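Local structure of 457aa long hypothetical protein (Pyrococcus horikoshii, 2CSU) at residues Y4-K9 against A191-Y196; N343-I348 against Y357-L362. The protein is of unknown function but combines a Rossmann-like CoA-binding domain with two flavodoxin-like domains of the succinyl-CoA ligase superfamily. All coordinates share one frame; numbering follows the deposited sequence.

Contact 1. Residues Y4-K9 against A191-Y196; sequences YFFNPK and AELMEY
F6 and Y196 meet obliquely through their rings, in near-parallel planes 14° apart, a good example of how two aromatics can pack without truly stacking. The rings have slid so far past each other that their centroids lie 5.4 Å apart and they barely overlap. What touches is one flank of each: F6 CD2 lies 3.5 Å from Y196 CE2, and F6 CE2 is almost as close to the same carbon. The two side chains run past each other in opposite directions, which carries the phenol oxygen back toward the root of the phenylalanine, with Y196 OH 4.0 Å from F6 CB. Y196 gains this reach because its CG stands anti to the backbone N (chi1 160°), sending the ring off the helix toward the loop. Its hydroxyl is then hydrogen-bonded to D3 OD1, just before the loop segment, and this bond helps hold the far end of the tyrosine.

L193, one helical turn earlier, approaches F6 differently. Its CD2 methyl comes to the ring edge, near the ring plane, 4.3 Å from F6 CZ. Within the loop itself, F5 CB lies over one face of the F6 ring, toward its rim. Strand 175-181 adds to the surroundings, with I180 touching both F6 and L193, and K178 both F6 and Y196. The backbone oxygen of F6 is taken by N134 ND2. The arrangement is aromatic and apolar packing between two domains, in which the loop leading into the first strand of a Rossmann-like sheet packs on a helix of the neighbouring flavodoxin-like domain.

Contact 2. Residues N343-I348 against Y357-L362; sequences NPVDMI and YRTAKL
T359 faces V345 and M347 from the inner side of its helix, and van der Waals contact is the main kind of interaction here. V345 and T359 reach toward each other tip to tip, V345 CG1 coming 3.7 Å from T359 CG2. Both methyls are anti to their own backbone N (chi1 175° for V345), which helps to set them end to end between strand and helix. M347, a selenomethionine, comes in from just beyond the strand. Its chain bends at chi3 (-127°), and its CE methyl lies equally near T359 CB and CG2, 3.9 Å from each.

The second kind of contact is polar against weakly polar: M347 SE sits 3.5 Å from T359 OG1. That hydroxyl has its stronger partner within its own helix, a hydrogen bond to the backbone oxygen of D355 one turn earlier.

Backbone hydrogen bonds supply the third kind and hold each side separately. V345 pairs with I298 and T300 of the neighbouring parallel strand 295-300, whereas K361 N bonds to Y357 O along the helix, at 3.1 Å. M299 of strand 295-300 touches T359 and M347 and adds to the apolar surroundings.

Chemically, then, a buried threonine serves here as a largely apolar residue: its methyl packs against V345 and the M347 methyl, while its hydroxyl is satisfied by a helix carbonyl, so the two segments meet without a hydrogen bond between them.

How the contacts relate
From the N terminus, the chain opens with the loop of contact 1, runs through the Rossmann-like sheet and, 181 residues on, brings helix 190-197 against the same loop, closing a long excursion that joins two domains. Contact 2 opens well after this, in the Ligase-CoA region, with eight residues between its segments, tying strand 344-346 to the helix that follows it. The two are therefore in series, neither nested nor crossed. The centres of contact 1 and contact 2 stand 44 Å apart, on opposite sides of the chain's centre. The nearest atoms of contact 1 and contact 2 are about 35 Å apart. Together they illustrate two scales of closure: one between domains, one within a single strand-helix unit.

Contact 1. Residues Y4-K9 against A191-Y196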
# COMPACT_ATOMS: atom_id res chain seq x y z
N TYR A 4 5.20 18.06 -29.74
CA TYR A 4 5.75 17.02 -30.60
C TYR A 4 6.43 15.92 -29.77
O TYR A 4 6.86 14.90 -30.29
CB TYR A 4 6.77 17.66 -31.53
CG TYR A 4 7.70 18.52 -30.76
CD1 TYR A 4 8.72 17.94 -30.00
CD2 TYR A 4 7.57 19.91 -30.78
CE1 TYR A 4 9.60 18.74 -29.28
CE2 TYR A 4 8.45 20.71 -30.06
CZ TYR A 4 9.45 20.13 -29.31
OH TYR A 4 10.33 20.92 -28.59
N PHE A 5 6.52 16.17 -28.45
CA PHE A 5 7.12 15.18 -27.57
C PHE A 5 6.13 14.06 -27.24
O PHE A 5 6.48 12.89 -27.17
CB PHE A 5 7.55 15.88 -26.29
CG PHE A 5 9.01 16.25 -26.37
CD1 PHE A 5 9.95 15.26 -26.61
CD2 PHE A 5 9.40 17.57 -26.21
CE1 PHE A 5 11.30 15.60 -26.69
CE2 PHE A 5 10.75 17.90 -26.28
CZ PHE A 5 11.70 16.92 -26.52
N PHE A 6 4.89 14.52 -26.99
CA PHE A 6 3.85 13.59 -26.54
C PHE A 6 2.86 13.25 -27.66
O PHE A 6 2.06 12.33 -27.55
CB PHE A 6 3.12 14.23 -25.37
CG PHE A 6 4.11 14.63 -24.32
CD1 PHE A 6 4.65 13.67 -23.47
CD2 PHE A 6 4.50 15.96 -24.20
CE1 PHE A 6 5.58 14.04 -22.51
CE2 PHE A 6 5.44 16.32 -23.24
CZ PHE A 6 5.99 15.36 -22.39
N ASN A 7 2.90 13.94 -28.79
CA ASN A 7 2.02 13.64 -29.91
C ASN A 7 2.82 13.76 -31.21
O ASN A 7 2.47 14.52 -32.11
CB ASN A 7 0.82 14.60 -29.89
CG ASN A 7 -0.21 14.22 -28.83
OD1 ASN A 7 -0.74 13.11 -28.84
ND2 ASN A 7 -0.50 15.14 -27.89
N PRO A 8 3.92 12.99 -31.31
CA PRO A 8 4.78 13.01 -32.50
C PRO A 8 4.16 12.34 -33.73
O PRO A 8 3.41 11.37 -33.60
CB PRO A 8 6.04 12.28 -32.03
CG PRO A 8 5.48 11.27 -31.06
CD PRO A 8 4.45 12.06 -30.29
N LYS A 9 4.48 12.87 -34.90
CA LYS A 9 3.97 12.36 -36.17
C LYS A 9 4.96 11.42 -36.82
O LYS A 9 4.60 10.64 -37.71
CB LYS A 9 3.64 13.53 -37.11
CG LYS A 9 2.93 14.69 -36.42
CD LYS A 9 2.11 15.52 -37.41
CE LYS A 9 2.84 16.78 -37.85
NZ LYS A 9 2.38 17.23 -39.19
N ALA A 191 9.87 23.50 -15.06
CA ALA A 191 9.16 24.73 -15.44
C ALA A 191 8.57 24.69 -16.84
O ALA A 191 7.39 24.99 -17.03
CB ALA A 191 10.10 25.92 -15.32
N GLU A 192 9.39 24.35 -17.82
CA GLU A 192 8.92 24.30 -19.19
C GLU A 192 7.84 23.24 -19.33
O GLU A 192 6.89 23.42 -20.08
CB GLU A 192 10.08 24.02 -20.14
CG GLU A 192 10.88 25.28 -20.51
CD GLU A 192 12.37 25.02 -20.68
OE1 GLU A 192 12.73 24.09 -21.44
OE2 GLU A 192 13.18 25.74 -20.06
N LEU A 193 7.99 22.14 -18.60
CA LEU A 193 7.01 21.08 -18.66
C LEU A 193 5.70 21.51 -18.01
O LEU A 193 4.63 21.23 -18.54
CB LEU A 193 7.55 19.82 -18.01
CG LEU A 193 8.56 19.05 -18.87
CD1 LEU A 193 9.07 17.86 -18.07
CD2 LEU A 193 7.90 18.58 -20.18
N MSE A 194 5.79 22.21 -16.88
CA MSE A 194 4.60 22.69 -16.19
C MSE A 194 3.89 23.72 -17.06
O MSE A 194 2.67 23.82 -17.02
CB MSE A 194 4.95 23.31 -14.83
CG MSE A 194 5.19 22.29 -13.72
SE MSE A 194 5.81 23.00 -12.14
CE MSE A 194 7.00 23.86 -12.73
N GLU A 195 4.65 24.50 -17.82
CA GLU A 195 4.01 25.50 -18.68
C GLU A 195 3.19 24.78 -19.74
O GLU A 195 2.04 25.12 -20.00
CB GLU A 195 5.05 26.41 -19.34
CG GLU A 195 5.61 27.50 -18.41
CD GLU A 195 6.70 28.35 -19.07
OE1 GLU A 195 7.65 27.77 -19.65
OE2 GLU A 195 6.61 29.59 -18.99
N TYR A 196 3.77 23.76 -20.37
CA TYR A 196 3.05 23.03 -21.39
C TYR A 196 1.82 22.27 -20.84
O TYR A 196 0.73 22.34 -21.41
CB TYR A 196 4.00 22.05 -22.07
CG TYR A 196 3.30 20.92 -22.80
CD1 TYR A 196 2.69 21.13 -24.04
CD2 TYR A 196 3.26 19.64 -22.24
CE1 TYR A 196 2.07 20.08 -24.71
CE2 TYR A 196 2.64 18.59 -22.91
CZ TYR A 196 2.04 18.82 -24.14
OH TYR A 196 1.41 17.79 -24.78

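Contact 2. Residues N343-I348 against Y357-L362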
# COMPACT_ATOMS: atom_id res chain seq x y z
N ASN A 343 -22.46 13.19 12.72
CA ASN A 343 -21.45 13.68 11.78
C ASN A 343 -20.95 12.59 10.82
O ASN A 343 -20.93 12.77 9.61
CB ASN A 343 -20.27 14.23 12.59
CG ASN A 343 -20.69 15.50 13.29
OD1 ASN A 343 -20.00 16.01 14.17
ND2 ASN A 343 -21.84 16.04 12.85
N PRO A 344 -20.46 11.47 11.40
CA PRO A 344 -20.14 10.28 10.63
C PRO A 344 -21.33 9.31 10.60
O PRO A 344 -21.87 8.90 11.62
CB PRO A 344 -18.96 9.63 11.33
CG PRO A 344 -19.04 10.02 12.81
CD PRO A 344 -20.10 11.23 12.79
N VAL A 345 -21.76 8.96 9.37
CA VAL A 345 -22.92 8.06 9.25
C VAL A 345 -22.50 6.59 9.16
O VAL A 345 -21.94 6.13 8.18
CB VAL A 345 -23.71 8.45 8.00
CG1 VAL A 345 -24.84 7.46 7.77
CG2 VAL A 345 -24.29 9.84 8.16
N ASP A 346 -22.75 5.85 10.25
CA ASP A 346 -22.32 4.46 10.24
C ASP A 346 -23.47 3.49 10.01
O ASP A 346 -24.07 2.96 10.94
CB ASP A 346 -21.62 4.14 11.57
CG ASP A 346 -21.09 2.72 11.50
OD1 ASP A 346 -20.57 2.25 12.51
OD2 ASP A 346 -21.25 2.08 10.46
N MSE A 347 -23.82 3.30 8.72
CA MSE A 347 -24.67 2.17 8.39
C MSE A 347 -24.01 0.90 8.93
O MSE A 347 -22.79 0.79 9.02
CB MSE A 347 -24.79 2.07 6.87
CG MSE A 347 -24.77 3.43 6.18
SE MSE A 347 -24.90 3.29 4.39
CE MSE A 347 -23.46 4.26 3.96
N ILE A 348 -24.85 -0.06 9.34
CA ILE A 348 -24.29 -1.27 9.90
C ILE A 348 -23.66 -2.16 8.82
O ILE A 348 -23.71 -1.87 7.63
CB ILE A 348 -25.41 -2.01 10.63
CG1 ILE A 348 -26.15 -1.06 11.59
CG2 ILE A 348 -24.82 -3.16 11.48
CD1 ILE A 348 -25.18 -0.15 12.35
N TYR A 357 -26.82 3.75 -1.69
CA TYR A 357 -27.44 4.71 -2.60
C TYR A 357 -28.19 5.80 -1.82
O TYR A 357 -27.95 6.99 -1.99
CB TYR A 357 -28.43 3.96 -3.50
CG TYR A 357 -29.47 4.87 -4.03
CD1 TYR A 357 -29.13 5.86 -4.96
CD2 TYR A 357 -30.81 4.73 -3.64
CE1 TYR A 357 -30.12 6.68 -5.50
CE2 TYR A 357 -31.79 5.56 -4.17
CZ TYR A 357 -31.44 6.53 -5.09
OH TYR A 357 -32.40 7.39 -5.59
N ARG A 358 -29.12 5.40 -0.97
CA ARG A 358 -29.92 6.37 -0.23
C ARG A 358 -29.10 7.30 0.65
O ARG A 358 -29.29 8.52 0.61
CB ARG A 358 -30.96 5.64 0.63
CG ARG A 358 -32.11 5.05 -0.17
CD ARG A 358 -33.10 4.34 0.74
NE ARG A 358 -34.14 5.24 1.26
CZ ARG A 358 -35.16 4.83 2.01
NH1 ARG A 358 -35.27 3.54 2.32
NH2 ARG A 358 -36.09 5.69 2.42
N THR A 359 -28.20 6.74 1.44
CA THR A 359 -27.37 7.55 2.34
C THR A 359 -26.49 8.56 1.58
O THR A 359 -26.36 9.71 2.00
CB THR A 359 -26.47 6.66 3.22
OG1 THR A 359 -27.30 5.78 4.00
CG2 THR A 359 -25.63 7.51 4.14
N ALA A 360 -25.89 8.13 0.48
CA ALA A 360 -25.02 9.00 -0.31
C ALA A 360 -25.82 10.17 -0.88
O ALA A 360 -25.38 11.32 -0.85
CB ALA A 360 -24.36 8.21 -1.43
N LYS A 361 -27.01 9.86 -1.40
CA LYS A 361 -27.91 10.85 -1.97
C LYS A 361 -28.26 11.87 -0.89
O LYS A 361 -28.12 13.08 -1.09
CB LYS A 361 -29.19 10.15 -2.48
CG LYS A 361 -30.24 11.07 -3.09
CD LYS A 361 -31.30 10.26 -3.87
CE LYS A 361 -32.67 10.94 -3.85
NZ LYS A 361 -33.72 10.16 -4.59
N LEU A 362 -28.70 11.36 0.25
CA LEU A 362 -29.06 12.20 1.38
C LEU A 362 -27.91 13.08 1.85
O LEU A 362 -28.11 14.26 2.14
CB LEU A 362 -29.55 11.33 2.55
CG LEU A 362 -31.00 10.85 2.50
CD1 LEU A 362 -31.21 9.70 3.48
CD2 LEU A 362 -31.91 12.02 2.82